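Local coordinates for protein 11S globulin subunit beta (Cucurbita maxima, PDB 2E9Q) that serves as a seed storage protein, a nutrient reservoir that in its mature form is a hexamer of disulfide-linked acidic and basic chains, at residues A[84-98]-A[126-140]. Residues are numbered along the deposited sequence; the frame is centred on the assembly and turned at random. Where two conformers were deposited one is given.
Sequences PKLIFVAQGFGIRGI and QKIRPFREGDLLVVP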
# COMPACT_ATOMS: atom_id res chain seq x y z
N PRO A 84 8.70 5.35 10.54
CA PRO A 84 9.68 6.35 10.09
C PRO A 84 9.41 7.64 10.87
O PRO A 84 8.26 7.92 11.24
CB PRO A 84 9.35 6.54 8.61
CG PRO A 84 8.51 5.35 8.25
CD PRO A 84 7.71 5.09 9.49
N LYS A 85 10.45 8.44 11.07
CA LYS A 85 10.31 9.68 11.80
C LYS A 85 11.05 10.85 11.19
O LYS A 85 12.08 10.70 10.52
CB LYS A 85 10.84 9.52 13.24
CG LYS A 85 10.05 8.59 14.14
CD LYS A 85 10.84 8.35 15.42
CE LYS A 85 10.09 7.45 16.39
NZ LYS A 85 10.78 7.35 17.70
N LEU A 86 10.51 12.03 11.45
CA LEU A 86 11.09 13.27 11.04
C LEU A 86 11.20 13.95 12.39
O LEU A 86 10.33 13.78 13.25
CB LEU A 86 10.17 14.03 10.11
CG LEU A 86 10.59 14.17 8.65
CD1 LEU A 86 11.47 13.02 8.19
CD2 LEU A 86 9.34 14.28 7.83
N ILE A 87 12.27 14.71 12.59
CA ILE A 87 12.49 15.39 13.85
C ILE A 87 12.92 16.80 13.59
O ILE A 87 13.98 17.03 13.00
CB ILE A 87 13.59 14.69 14.66
CG1 ILE A 87 13.13 13.28 15.02
CG2 ILE A 87 13.93 15.50 15.88
CD1 ILE A 87 14.11 12.49 15.87
N PHE A 88 12.09 17.75 13.99
CA PHE A 88 12.44 19.14 13.79
C PHE A 88 13.12 19.66 15.05
O PHE A 88 12.58 19.52 16.15
CB PHE A 88 11.20 19.98 13.51
CG PHE A 88 11.50 21.43 13.30
CD1 PHE A 88 12.14 21.87 12.14
CD2 PHE A 88 11.14 22.37 14.26
CE1 PHE A 88 12.41 23.22 11.94
CE2 PHE A 88 11.40 23.72 14.07
CZ PHE A 88 12.04 24.15 12.90
N VAL A 89 14.30 20.24 14.88
CA VAL A 89 15.08 20.80 15.99
C VAL A 89 14.56 22.22 16.21
O VAL A 89 14.95 23.15 15.51
CB VAL A 89 16.59 20.83 15.65
CG1 VAL A 89 17.38 21.48 16.78
CG2 VAL A 89 17.09 19.41 15.41
N ALA A 90 13.68 22.37 17.19
CA ALA A 90 13.07 23.65 17.49
C ALA A 90 14.00 24.59 18.24
O ALA A 90 13.88 25.81 18.13
CB ALA A 90 11.77 23.44 18.28
N GLN A 91 14.92 24.02 19.02
CA GLN A 91 15.85 24.83 19.80
C GLN A 91 17.09 24.05 20.23
O GLN A 91 16.99 22.87 20.59
CB GLN A 91 15.15 25.40 21.04
CG GLN A 91 16.05 26.22 21.96
CD GLN A 91 15.40 26.56 23.31
OE1 GLN A 91 14.44 27.33 23.37
NE2 GLN A 91 15.93 25.99 24.38
N GLY A 92 18.24 24.71 20.19
CA GLY A 92 19.48 24.08 20.62
C GLY A 92 20.25 23.41 19.51
O GLY A 92 19.90 23.51 18.33
N PHE A 93 21.33 22.72 19.88
CA PHE A 93 22.14 22.00 18.91
C PHE A 93 22.92 20.88 19.56
O PHE A 93 23.21 20.92 20.76
CB PHE A 93 23.08 22.94 18.13
CG PHE A 93 23.98 23.77 19.00
CD1 PHE A 93 23.53 24.97 19.55
CD2 PHE A 93 25.30 23.40 19.21
CE1 PHE A 93 24.38 25.78 20.30
CE2 PHE A 93 26.17 24.20 19.96
CZ PHE A 93 25.71 25.40 20.51
N GLY A 94 23.25 19.87 18.78
CA GLY A 94 23.98 18.75 19.32
C GLY A 94 24.46 17.79 18.26
O GLY A 94 24.57 18.15 17.08
N ILE A 95 24.75 16.57 18.68
CA ILE A 95 25.23 15.54 17.78
C ILE A 95 24.36 14.30 17.87
O ILE A 95 23.78 14.01 18.92
CB ILE A 95 26.70 15.19 18.10
CG1 ILE A 95 26.83 14.67 19.52
CG2 ILE A 95 27.56 16.45 17.96
CD1 ILE A 95 28.26 14.38 19.96
N ARG A 96 24.27 13.58 16.75
CA ARG A 96 23.47 12.38 16.67
C ARG A 96 24.28 11.25 16.05
O ARG A 96 25.28 11.48 15.36
CB ARG A 96 22.24 12.64 15.80
CG ARG A 96 22.59 12.94 14.34
CD ARG A 96 21.42 13.45 13.49
NE ARG A 96 20.30 12.52 13.46
CZ ARG A 96 19.61 12.20 12.36
NH1 ARG A 96 19.91 12.73 11.19
NH2 ARG A 96 18.57 11.37 12.45
N GLY A 97 23.83 10.03 16.29
CA GLY A 97 24.47 8.86 15.73
C GLY A 97 23.37 8.00 15.16
O GLY A 97 22.47 7.56 15.90
N ILE A 98 23.39 7.76 13.86
CA ILE A 98 22.37 6.94 13.24
C ILE A 98 22.97 5.94 12.27
O ILE A 98 23.34 6.28 11.14
CB ILE A 98 21.31 7.82 12.53
CG1 ILE A 98 20.29 6.93 11.83
CG2 ILE A 98 21.97 8.79 11.58
CD1 ILE A 98 19.08 7.68 11.28
N GLN A 126 30.56 4.86 14.43
CA GLN A 126 29.72 5.54 13.45
C GLN A 126 30.09 7.00 13.31
O GLN A 126 30.69 7.58 14.19
CB GLN A 126 28.25 5.46 13.89
CG GLN A 126 28.04 6.11 15.26
CD GLN A 126 26.68 5.81 15.90
OE1 GLN A 126 26.53 5.93 17.11
NE2 GLN A 126 25.70 5.44 15.08
N LYS A 127 29.70 7.60 12.19
CA LYS A 127 29.96 9.01 11.96
C LYS A 127 29.23 9.81 13.03
O LYS A 127 28.13 9.43 13.44
CB LYS A 127 29.43 9.43 10.58
CG LYS A 127 29.42 10.93 10.33
CD LYS A 127 28.65 11.27 9.05
CE LYS A 127 29.37 10.78 7.80
NZ LYS A 127 28.58 11.04 6.56
N ILE A 128 29.83 10.90 13.48
CA ILE A 128 29.20 11.75 14.48
C ILE A 128 28.59 12.90 13.71
O ILE A 128 29.31 13.73 13.16
CB ILE A 128 30.23 12.28 15.50
CG1 ILE A 128 30.80 11.12 16.32
CG2 ILE A 128 29.58 13.32 16.40
CD1 ILE A 128 29.79 10.41 17.19
N ARG A 129 27.27 12.93 13.69
CA ARG A 129 26.52 13.94 12.95
C ARG A 129 25.99 15.06 13.84
O ARG A 129 25.18 14.83 14.73
CB ARG A 129 25.37 13.27 12.21
CG ARG A 129 25.75 11.90 11.69
CD ARG A 129 24.77 11.36 10.69
NE ARG A 129 25.06 9.97 10.38
CZ ARG A 129 24.73 9.37 9.24
NH1 ARG A 129 24.08 10.05 8.31
NH2 ARG A 129 25.03 8.09 9.05
N PRO A 130 26.46 16.29 13.60
CA PRO A 130 26.02 17.44 14.38
C PRO A 130 24.73 17.98 13.77
O PRO A 130 24.43 17.71 12.61
CB PRO A 130 27.18 18.41 14.22
CG PRO A 130 27.62 18.15 12.80
CD PRO A 130 27.60 16.65 12.72
N PHE A 131 23.96 18.71 14.56
CA PHE A 131 22.72 19.30 14.08
C PHE A 131 22.45 20.53 14.91
O PHE A 131 22.94 20.65 16.03
CB PHE A 131 21.57 18.29 14.18
CG PHE A 131 21.29 17.83 15.58
CD1 PHE A 131 20.57 18.62 16.46
CD2 PHE A 131 21.77 16.59 16.02
CE1 PHE A 131 20.35 18.19 17.76
CE2 PHE A 131 21.55 16.16 17.31
CZ PHE A 131 20.83 16.96 18.19
N ARG A 132 21.65 21.43 14.37
CA ARG A 132 21.33 22.66 15.06
C ARG A 132 19.91 23.10 14.75
O ARG A 132 19.25 22.54 13.88
CB ARG A 132 22.32 23.74 14.62
CG ARG A 132 22.27 23.97 13.13
CD ARG A 132 23.20 25.08 12.70
NE ARG A 132 22.73 25.71 11.47
CZ ARG A 132 22.49 25.06 10.34
NH1 ARG A 132 22.68 23.75 10.26
NH2 ARG A 132 22.03 25.73 9.29
N GLU A 133 19.47 24.14 15.46
CA GLU A 133 18.13 24.68 15.30
C GLU A 133 17.73 24.92 13.85
O GLU A 133 18.44 25.58 13.09
CB GLU A 133 18.00 25.98 16.08
CG GLU A 133 16.57 26.39 16.38
CD GLU A 133 16.48 27.66 17.22
OE1 GLU A 133 17.19 27.74 18.26
OE2 GLU A 133 15.70 28.56 16.86
N GLY A 134 16.58 24.37 13.46
CA GLY A 134 16.12 24.55 12.10
C GLY A 134 16.35 23.31 11.28
O GLY A 134 15.87 23.19 10.15
N ASP A 135 17.12 22.38 11.83
CA ASP A 135 17.36 21.13 11.13
C ASP A 135 16.15 20.22 11.21
O ASP A 135 15.48 20.12 12.24
CB ASP A 135 18.58 20.39 11.71
CG ASP A 135 19.91 21.01 11.27
OD1 ASP A 135 19.93 21.74 10.26
OD2 ASP A 135 20.93 20.75 11.95
N LEU A 136 15.89 19.55 10.10
CA LEU A 136 14.82 18.58 9.97
C LEU A 136 15.62 17.30 9.80
O LEU A 136 16.21 17.06 8.73
CB LEU A 136 13.99 18.88 8.72
CG LEU A 136 12.75 18.04 8.41
CD1 LEU A 136 13.15 16.59 8.19
CD2 LEU A 136 11.74 18.16 9.56
N LEU A 137 15.67 16.49 10.85
CA LEU A 137 16.40 15.24 10.82
C LEU A 137 15.49 14.10 10.39
O LEU A 137 14.28 14.13 10.64
CB LEU A 137 16.98 14.93 12.21
CG LEU A 137 17.68 16.12 12.87
CD1 LEU A 137 18.22 15.75 14.26
CD2 LEU A 137 18.82 16.57 11.97
N VAL A 138 16.07 13.10 9.75
CA VAL A 138 15.31 11.95 9.30
C VAL A 138 15.76 10.70 10.04
O VAL A 138 16.95 10.53 10.33
CB VAL A 138 15.50 11.73 7.77
CG1 VAL A 138 14.82 10.43 7.32
CG2 VAL A 138 14.95 12.93 7.01
N VAL A 139 14.81 9.83 10.37
CA VAL A 139 15.14 8.58 11.03
C VAL A 139 14.25 7.50 10.43
O VAL A 139 13.08 7.39 10.77
CB VAL A 139 14.88 8.64 12.55
CG1 VAL A 139 15.31 7.34 13.20
CG2 VAL A 139 15.62 9.81 13.17
N PRO A 140 14.80 6.70 9.49
CA PRO A 140 14.00 5.64 8.87
C PRO A 140 13.56 4.62 9.91
O PRO A 140 14.17 4.51 10.98
CB PRO A 140 14.95 5.02 7.85
CG PRO A 140 15.88 6.15 7.50
CD PRO A 140 16.13 6.79 8.86
O HOH W 1 23.11 4.67 16.19
O HOH W 2 26.09 8.25 12.54
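Arg96 reaches from strand 93-98 across the barrel interior to strand 135-139, where its NH2 gives a nearly straight bond (170°) to Val138 O at 2.8 Å. That oxygen lies in the guanidinium plane, although the donor stands well above the carbonyl's own plane. Leu137 CB covers one guanidinium face and Ile98 CG2 the other, sandwiching the group and limiting its rotation; a bend at chi3 (-58°) turns it toward Val138. Beside it, Phe131 lays its ring on Gly94, whose CA sits 4.0 Å from the ring centroid in a CH-pi contact. The absence of a side chain at Gly94 lets the ring lie close over its backbone. Val89 CG2 fills in against Phe131 CD1 (3.7 Å) and Leu137 CD1.

Antiparallel backbone bonds frame this core. Lys85 and Ile87 pair with Val139 and Leu137, while Gly94 and Arg96 pair with Phe131 and Arg129. Each segment thus spans both sheets of the N-terminal cupin beta-barrel, and a type II turn from Arg132 to Asp135 carries the second across; Asp135 OD2 accepts Arg132 N at 2.6 Å. Farther out, Leu286 O takes Arg96 NH1, and Glu105 pairs with Arg129. With an alanine here in place of Arg96, Val138 O and Leu286 O are likely to lose these donors, and a gap to open between Leu137 and Ile98. Apolar packing thus surrounds a buried charge whose N-H groups bind backbone carbonyls, tying the two sheets together.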